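Long-range contacts in rhamnose ABC transporter, periplasmic rhamnose-binding protein (Kribbella flavida, PDB 4KVF), which probably binds rhamnose or a related sugar as the extracytoplasmic receptor that delivers it to an ABC transporter: residues Gln97-Val102 with Lys123-Asp128; Ala109-Leu114 with Asp130-Cys135; Leu45-Asn50 with Ala103-Asn108. All blocks are in the same frame, centred on the assembly; numbering follows the deposited sequence.

Contact 1: Gln97-Val102 with Lys123-Asp128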
# COMPACT_ATOMS: atom_id res chain seq x y z
N GLN A 97 1.92 -26.41 -1.95
CA GLN A 97 1.97 -25.36 -0.93
C GLN A 97 0.69 -25.42 -0.10
O GLN A 97 -0.34 -25.88 -0.58
CB GLN A 97 2.13 -23.99 -1.59
CG GLN A 97 3.40 -23.86 -2.42
CD GLN A 97 4.65 -24.21 -1.63
OE1 GLN A 97 5.06 -23.46 -0.75
NE2 GLN A 97 5.24 -25.36 -1.92
N ASP A 98 0.77 -24.97 1.15
CA ASP A 98 -0.40 -24.92 2.02
C ASP A 98 -1.13 -23.60 1.87
O ASP A 98 -2.35 -23.54 2.02
CB ASP A 98 0.00 -25.12 3.49
CG ASP A 98 0.44 -26.55 3.79
OD1 ASP A 98 -0.35 -27.48 3.54
OD2 ASP A 98 1.58 -26.74 4.28
N VAL A 99 -0.36 -22.55 1.60
CA VAL A 99 -0.87 -21.19 1.44
C VAL A 99 -0.18 -20.55 0.25
O VAL A 99 1.04 -20.63 0.12
CB VAL A 99 -0.57 -20.33 2.68
CG1 VAL A 99 -1.10 -18.89 2.50
CG2 VAL A 99 -1.14 -20.96 3.95
N ILE A 100 -0.96 -19.93 -0.63
CA ILE A 100 -0.43 -19.10 -1.71
C ILE A 100 -0.77 -17.65 -1.42
O ILE A 100 -1.93 -17.29 -1.25
CB ILE A 100 -0.99 -19.49 -3.10
CG1 ILE A 100 -0.57 -20.91 -3.48
CG2 ILE A 100 -0.49 -18.51 -4.18
CD1 ILE A 100 -1.21 -21.43 -4.79
N VAL A 101 0.26 -16.82 -1.32
CA VAL A 101 0.10 -15.38 -1.11
C VAL A 101 0.45 -14.68 -2.42
O VAL A 101 1.60 -14.70 -2.88
CB VAL A 101 1.03 -14.90 0.01
CG1 VAL A 101 0.82 -13.42 0.26
CG2 VAL A 101 0.76 -15.70 1.27
N VAL A 102 -0.55 -14.04 -3.03
CA VAL A 102 -0.36 -13.56 -4.40
C VAL A 102 -0.88 -12.13 -4.61
O VAL A 102 -1.95 -11.75 -4.13
CB VAL A 102 -1.04 -14.53 -5.40
CG1 VAL A 102 -2.51 -14.77 -5.03
CG2 VAL A 102 -0.91 -14.02 -6.84
N LYS A 123 -4.91 -22.58 1.00
CA LYS A 123 -5.50 -21.27 1.28
C LYS A 123 -4.87 -20.18 0.42
O LYS A 123 -3.66 -20.14 0.21
CB LYS A 123 -5.38 -20.93 2.77
CG LYS A 123 -6.00 -21.98 3.69
CD LYS A 123 -7.48 -22.20 3.39
CE LYS A 123 -7.96 -23.53 3.94
NZ LYS A 123 -9.40 -23.75 3.66
N VAL A 124 -5.72 -19.27 -0.07
CA VAL A 124 -5.25 -18.23 -0.97
C VAL A 124 -5.49 -16.86 -0.35
O VAL A 124 -6.61 -16.49 -0.04
CB VAL A 124 -5.96 -18.31 -2.33
CG1 VAL A 124 -5.59 -17.12 -3.19
CG2 VAL A 124 -5.59 -19.61 -3.04
N VAL A 125 -4.40 -16.13 -0.15
CA VAL A 125 -4.43 -14.78 0.38
C VAL A 125 -3.85 -13.83 -0.66
O VAL A 125 -2.68 -13.93 -1.06
CB VAL A 125 -3.58 -14.69 1.66
CG1 VAL A 125 -3.52 -13.25 2.16
CG2 VAL A 125 -4.14 -15.61 2.73
N THR A 126 -4.66 -12.90 -1.12
CA THR A 126 -4.14 -11.90 -2.03
C THR A 126 -3.55 -10.74 -1.23
O THR A 126 -3.84 -10.57 -0.05
CB THR A 126 -5.24 -11.39 -2.97
OG1 THR A 126 -6.39 -11.05 -2.18
CG2 THR A 126 -5.64 -12.48 -3.95
N PHE A 127 -2.70 -9.97 -1.88
CA PHE A 127 -2.12 -8.79 -1.24
C PHE A 127 -1.79 -7.74 -2.27
O PHE A 127 -1.58 -8.06 -3.44
CB PHE A 127 -0.88 -9.15 -0.39
CG PHE A 127 0.36 -9.45 -1.19
CD1 PHE A 127 0.54 -10.68 -1.78
CD2 PHE A 127 1.37 -8.50 -1.32
CE1 PHE A 127 1.69 -10.97 -2.50
CE2 PHE A 127 2.52 -8.78 -2.05
CZ PHE A 127 2.69 -10.02 -2.63
N ASP A 128 -1.80 -6.48 -1.85
CA ASP A 128 -1.51 -5.35 -2.72
C ASP A 128 -2.63 -5.10 -3.73
O ASP A 128 -3.30 -4.09 -3.67
CB ASP A 128 -0.16 -5.52 -3.43
CG ASP A 128 0.76 -4.33 -3.23
OD1 ASP A 128 0.37 -3.21 -3.63
OD2 ASP A 128 1.86 -4.52 -2.68
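Val99-Val102 and Lys123-Phe127 run side by side as parallel strands, their axes 4.6 Å apart and inclined by 16°, with Val99 abreast of Lys123 and Val102 abreast of Thr126. Five backbone hydrogen bonds join them, starting with Lys123 N to Asp98 O and ending with Phe127 N to Val102 O. The last is the most bent of the five, at 144°. Here the Phe127 ring leans toward strand 99-102: chi1 of 75° sets CG between its own backbone N and carbonyl carbon, and Phe127 CD1 reaches Val101 CG1 at 3.4 Å, the two side chains crossing at about a right angle. The strands are the two arms of a right-handed beta-alpha-beta crossover through helix 111-119, central strands of the parallel sheet in one lobe of a periplasmic-binding-protein fold. On the face of Val99, Val101 and Val125, helix 281-296 lays Leu295 on Val125 and Ala288 on Val101. The other face carries Ile100, Val102, Val124 and Thr126; there Val102 CG1 lies 4.0 Å from Thr126 CG2, while Thr126 OG1 turns to a hydrogen bond with Asp130 OD1.

Contact 2: Ala109-Leu114 with Asp130-Cys135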
# COMPACT_ATOMS: atom_id res chain seq x y z
N ALA A 109 -8.16 -13.30 -14.30
CA ALA A 109 -7.35 -14.26 -15.05
C ALA A 109 -6.80 -15.37 -14.15
O ALA A 109 -6.57 -16.50 -14.60
CB ALA A 109 -6.21 -13.56 -15.79
N VAL A 110 -6.60 -15.03 -12.88
CA VAL A 110 -6.04 -15.96 -11.91
C VAL A 110 -7.10 -16.83 -11.24
O VAL A 110 -6.77 -17.77 -10.52
CB VAL A 110 -5.25 -15.19 -10.83
CG1 VAL A 110 -4.08 -14.47 -11.46
CG2 VAL A 110 -6.17 -14.18 -10.13
N CYS A 111 -8.37 -16.53 -11.49
CA CYS A 111 -9.46 -17.22 -10.79
C CYS A 111 -9.49 -18.75 -10.96
O CYS A 111 -9.61 -19.47 -9.96
CB CYS A 111 -10.84 -16.61 -11.10
SG CYS A 111 -11.15 -15.11 -10.18
N PRO A 112 -9.43 -19.24 -12.22
CA PRO A 112 -9.51 -20.70 -12.39
C PRO A 112 -8.43 -21.44 -11.62
O PRO A 112 -8.74 -22.41 -10.92
CB PRO A 112 -9.32 -20.88 -13.90
CG PRO A 112 -9.90 -19.62 -14.48
CD PRO A 112 -9.47 -18.54 -13.52
N SER A 113 -7.18 -21.00 -11.73
CA SER A 113 -6.08 -21.68 -11.04
C SER A 113 -6.15 -21.47 -9.53
O SER A 113 -5.92 -22.41 -8.76
CB SER A 113 -4.72 -21.25 -11.61
OG SER A 113 -4.51 -19.87 -11.41
N LEU A 114 -6.46 -20.25 -9.08
CA LEU A 114 -6.62 -20.03 -7.64
C LEU A 114 -7.72 -20.90 -7.04
O LEU A 114 -7.57 -21.44 -5.94
CB LEU A 114 -6.85 -18.55 -7.30
CG LEU A 114 -5.64 -17.64 -7.51
CD1 LEU A 114 -5.98 -16.21 -7.12
CD2 LEU A 114 -4.43 -18.13 -6.71
N ASP A 130 -6.05 -7.10 -5.39
CA ASP A 130 -6.94 -8.20 -5.05
C ASP A 130 -7.40 -8.96 -6.30
O ASP A 130 -7.37 -8.43 -7.42
CB ASP A 130 -8.14 -7.64 -4.30
CG ASP A 130 -8.91 -8.70 -3.54
OD1 ASP A 130 -8.46 -9.87 -3.49
OD2 ASP A 130 -9.96 -8.33 -2.97
N ALA A 131 -7.83 -10.21 -6.09
CA ALA A 131 -8.49 -10.98 -7.15
C ALA A 131 -10.00 -10.85 -6.95
O ALA A 131 -10.43 -10.25 -5.96
CB ALA A 131 -8.07 -12.45 -7.08
N ALA A 132 -10.79 -11.37 -7.88
CA ALA A 132 -12.24 -11.38 -7.70
C ALA A 132 -12.55 -12.04 -6.35
O ALA A 132 -11.86 -12.97 -5.94
CB ALA A 132 -12.93 -12.11 -8.83
N LYS A 133 -13.58 -11.54 -5.67
CA LYS A 133 -13.83 -11.94 -4.28
C LYS A 133 -14.02 -13.44 -4.10
O LYS A 133 -13.73 -13.99 -3.03
CB LYS A 133 -15.03 -11.17 -3.70
CG LYS A 133 -14.96 -9.65 -3.87
CD LYS A 133 -13.70 -9.04 -3.25
CE LYS A 133 -13.76 -7.52 -3.17
NZ LYS A 133 -13.84 -6.85 -4.50
N THR A 134 -14.49 -14.11 -5.15
CA THR A 134 -14.78 -15.54 -5.11
C THR A 134 -13.59 -16.44 -5.45
O THR A 134 -13.77 -17.64 -5.66
CB THR A 134 -15.93 -15.88 -6.08
OG1 THR A 134 -15.60 -15.40 -7.39
CG2 THR A 134 -17.23 -15.23 -5.63
N CYS A 135 -12.40 -15.87 -5.52
CA CYS A 135 -11.21 -16.62 -5.94
C CYS A 135 -10.08 -16.54 -4.91
O CYS A 135 -8.95 -16.90 -5.20
CB CYS A 135 -10.70 -16.10 -7.28
SG CYS A 135 -12.04 -15.93 -8.51
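Cys111 and Cys135 each hold SG anti to the carbonyl carbon, with chi1 of -79° and -48°, and this brings the two sulfurs together in a disulfide whose chi3 is 96°, close to the unstrained right angle. The SG-SG bond is 2.1 Å long, and Cys111 CA and Cys135 CA stand 5.2 Å apart. It ties the N-terminal part of helix 111-119 to the loop between strands 123-127 and 138-141. Apolar groups gather beside it. Ala132 CB packs against Cys111 SG at 3.7 Å, and Ala131 CB points into the contact, where Val110 CG2 meets it at 4.0 Å and Leu114 CD1 at 4.3 Å. Leu114, one helical turn on from Cys111, also sets its CB 3.4 Å from Cys135 O, so the carbonyl faces hydrocarbon; it is buried with no polar partner in the model. Ile89 of helix 85-94 touches both Val110 and Leu114 from outside the contact. No hydrogen bond crosses between 109-114 and 130-135, which leaves the covalent link and these apolar contacts to join them directly. A disulfide of this kind is consistent with an extracytoplasmic protein, and its covalent bond limits how far the loop can move from the helix.

Contact 3: Leu45-Asn50 with Ala103-Asn108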
# COMPACT_ATOMS: atom_id res chain seq x y z
N LEU A 45 3.93 -14.87 -4.31
CA LEU A 45 3.95 -14.55 -5.74
C LEU A 45 3.61 -13.08 -5.89
O LEU A 45 2.43 -12.72 -6.07
CB LEU A 45 2.93 -15.41 -6.51
CG LEU A 45 2.71 -15.15 -8.01
CD1 LEU A 45 4.02 -15.05 -8.76
CD2 LEU A 45 1.84 -16.26 -8.60
N PRO A 46 4.63 -12.23 -5.83
CA PRO A 46 4.42 -10.79 -6.03
C PRO A 46 4.17 -10.49 -7.51
O PRO A 46 4.24 -11.40 -8.34
CB PRO A 46 5.74 -10.19 -5.56
CG PRO A 46 6.76 -11.24 -5.93
CD PRO A 46 6.07 -12.57 -5.73
N LYS A 47 3.88 -9.23 -7.84
CA LYS A 47 3.70 -8.84 -9.23
C LYS A 47 4.99 -8.97 -10.04
O LYS A 47 4.97 -9.46 -11.17
CB LYS A 47 3.17 -7.41 -9.32
CG LYS A 47 1.82 -7.25 -8.64
CD LYS A 47 1.16 -5.94 -9.00
CE LYS A 47 -0.34 -6.03 -8.82
NZ LYS A 47 -1.00 -4.71 -9.01
N GLN A 48 6.11 -8.54 -9.45
CA GLN A 48 7.42 -8.68 -10.08
C GLN A 48 8.50 -8.94 -9.05
O GLN A 48 8.57 -8.26 -8.03
CB GLN A 48 7.78 -7.42 -10.89
CG GLN A 48 7.10 -7.31 -12.25
CD GLN A 48 7.83 -6.38 -13.20
OE1 GLN A 48 9.05 -6.22 -13.12
NE2 GLN A 48 7.08 -5.76 -14.12
N LEU A 49 9.34 -9.94 -9.31
CA LEU A 49 10.49 -10.22 -8.46
C LEU A 49 11.58 -9.17 -8.68
O LEU A 49 11.63 -8.52 -9.72
CB LEU A 49 11.07 -11.61 -8.76
CG LEU A 49 10.28 -12.81 -8.25
CD1 LEU A 49 11.02 -14.12 -8.50
CD2 LEU A 49 10.01 -12.61 -6.78
N ASN A 50 12.44 -9.00 -7.68
CA ASN A 50 13.69 -8.25 -7.82
C ASN A 50 13.58 -6.74 -8.05
O ASN A 50 14.21 -6.19 -8.95
CB ASN A 50 14.59 -8.91 -8.88
CG ASN A 50 15.02 -10.31 -8.49
OD1 ASN A 50 14.79 -11.27 -9.23
ND2 ASN A 50 15.63 -10.44 -7.31
N ALA A 103 -0.10 -11.33 -5.34
CA ALA A 103 -0.55 -10.00 -5.73
C ALA A 103 -1.05 -10.12 -7.16
O ALA A 103 -0.26 -10.19 -8.09
CB ALA A 103 0.60 -8.99 -5.65
N ALA A 104 -2.36 -10.16 -7.32
CA ALA A 104 -2.96 -10.41 -8.64
C ALA A 104 -2.84 -9.23 -9.60
O ALA A 104 -3.29 -8.12 -9.31
CB ALA A 104 -4.44 -10.83 -8.46
N ASN A 105 -2.25 -9.47 -10.77
CA ASN A 105 -2.16 -8.43 -11.79
C ASN A 105 -3.50 -8.14 -12.44
O ASN A 105 -3.80 -7.01 -12.81
CB ASN A 105 -1.14 -8.80 -12.86
CG ASN A 105 0.29 -8.71 -12.36
OD1 ASN A 105 0.59 -7.89 -11.49
ND2 ASN A 105 1.17 -9.55 -12.91
N ASP A 106 -4.30 -9.19 -12.59
CA ASP A 106 -5.66 -9.09 -13.12
C ASP A 106 -6.57 -9.83 -12.15
O ASP A 106 -6.25 -10.93 -11.73
CB ASP A 106 -5.75 -9.72 -14.51
CG ASP A 106 -7.15 -9.65 -15.07
OD1 ASP A 106 -7.53 -8.58 -15.57
OD2 ASP A 106 -7.89 -10.66 -15.01
N PRO A 107 -7.71 -9.23 -11.79
CA PRO A 107 -8.57 -9.86 -10.78
C PRO A 107 -9.18 -11.19 -11.22
O PRO A 107 -9.47 -12.03 -10.38
CB PRO A 107 -9.69 -8.83 -10.57
CG PRO A 107 -9.13 -7.53 -11.08
CD PRO A 107 -8.18 -7.89 -12.18
N ASN A 108 -9.37 -11.38 -12.52
CA ASN A 108 -10.09 -12.57 -12.98
C ASN A 108 -9.27 -13.66 -13.67
O ASN A 108 -9.65 -14.84 -13.60
CB ASN A 108 -11.30 -12.18 -13.83
CG ASN A 108 -12.39 -11.53 -13.00
OD1 ASN A 108 -13.26 -12.21 -12.44
ND2 ASN A 108 -12.34 -10.21 -12.91
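Ala103, just past the end of strand 99-102, gives its backbone N to Leu45 O in a 3.0 Å hydrogen bond with an angle of 166° at the hydrogen, carrying the pairing with strand 41-45 one residue past the end of strand 99-102. Its CB points at the other segment and meets Lys47 CG at 3.7 Å. Ala103 O passes 3.6 Å from Lys47 CG, and accepts a hydrogen bond from Gln85 NE2. Ala104 turns its methyl away, leaving its carbonyl O 3.6 Å from Lys47 CE. Asn105 comes next, and its side chain lies obliquely across the lysine chain: Asn105 OD1 sits 3.2 Å from Lys47 CG and CD, a contact with methylenes rather than with the ammonium. Beyond CG the Lys47 chain is extended, with chi2 of -167°, which carries NZ past the asparagine to a hydrogen bond with Ser129 OG. Asp106 then closes an Asx turn, OD2 taking Asn108 N at 3.0 Å from above the carboxylate plane; Ala109 N binds the same oxygen. Both segments lead out from the C-terminal ends of adjacent parallel strands, the edge of the Rossmann-like lobe where sugar-binding proteins of this family generally form their ligand cleft.

How the contacts relate
The three contacts occupy one lobe and meet pairwise, their centres 11 to 12 Å apart. Contact 1 pairs two central strands of the sheet, contact 2 is its disulfide-linked flank, and contact 3 lies beyond the strand ends. Leu114 CD2 packs 3.8 Å from Val124 CG1, fitting the helix of contact 2 onto the sheet of contact 1. Toward contact 3, Val101 O lies 2.7 Å from Leu45 N, a probable hydrogen bond, and Phe127 CZ is 3.9 Å from Pro46 CA. Contacts 2 and 3 join through Ala132 N and Pro107 O, 2.9 Å apart and probably hydrogen-bonded. A glycerol, probably from crystallisation, hydrogen-bonds Asp98 just before the N-terminal end of strand 99-102, away from contact 3, and so probably does not mark the expected sugar cleft.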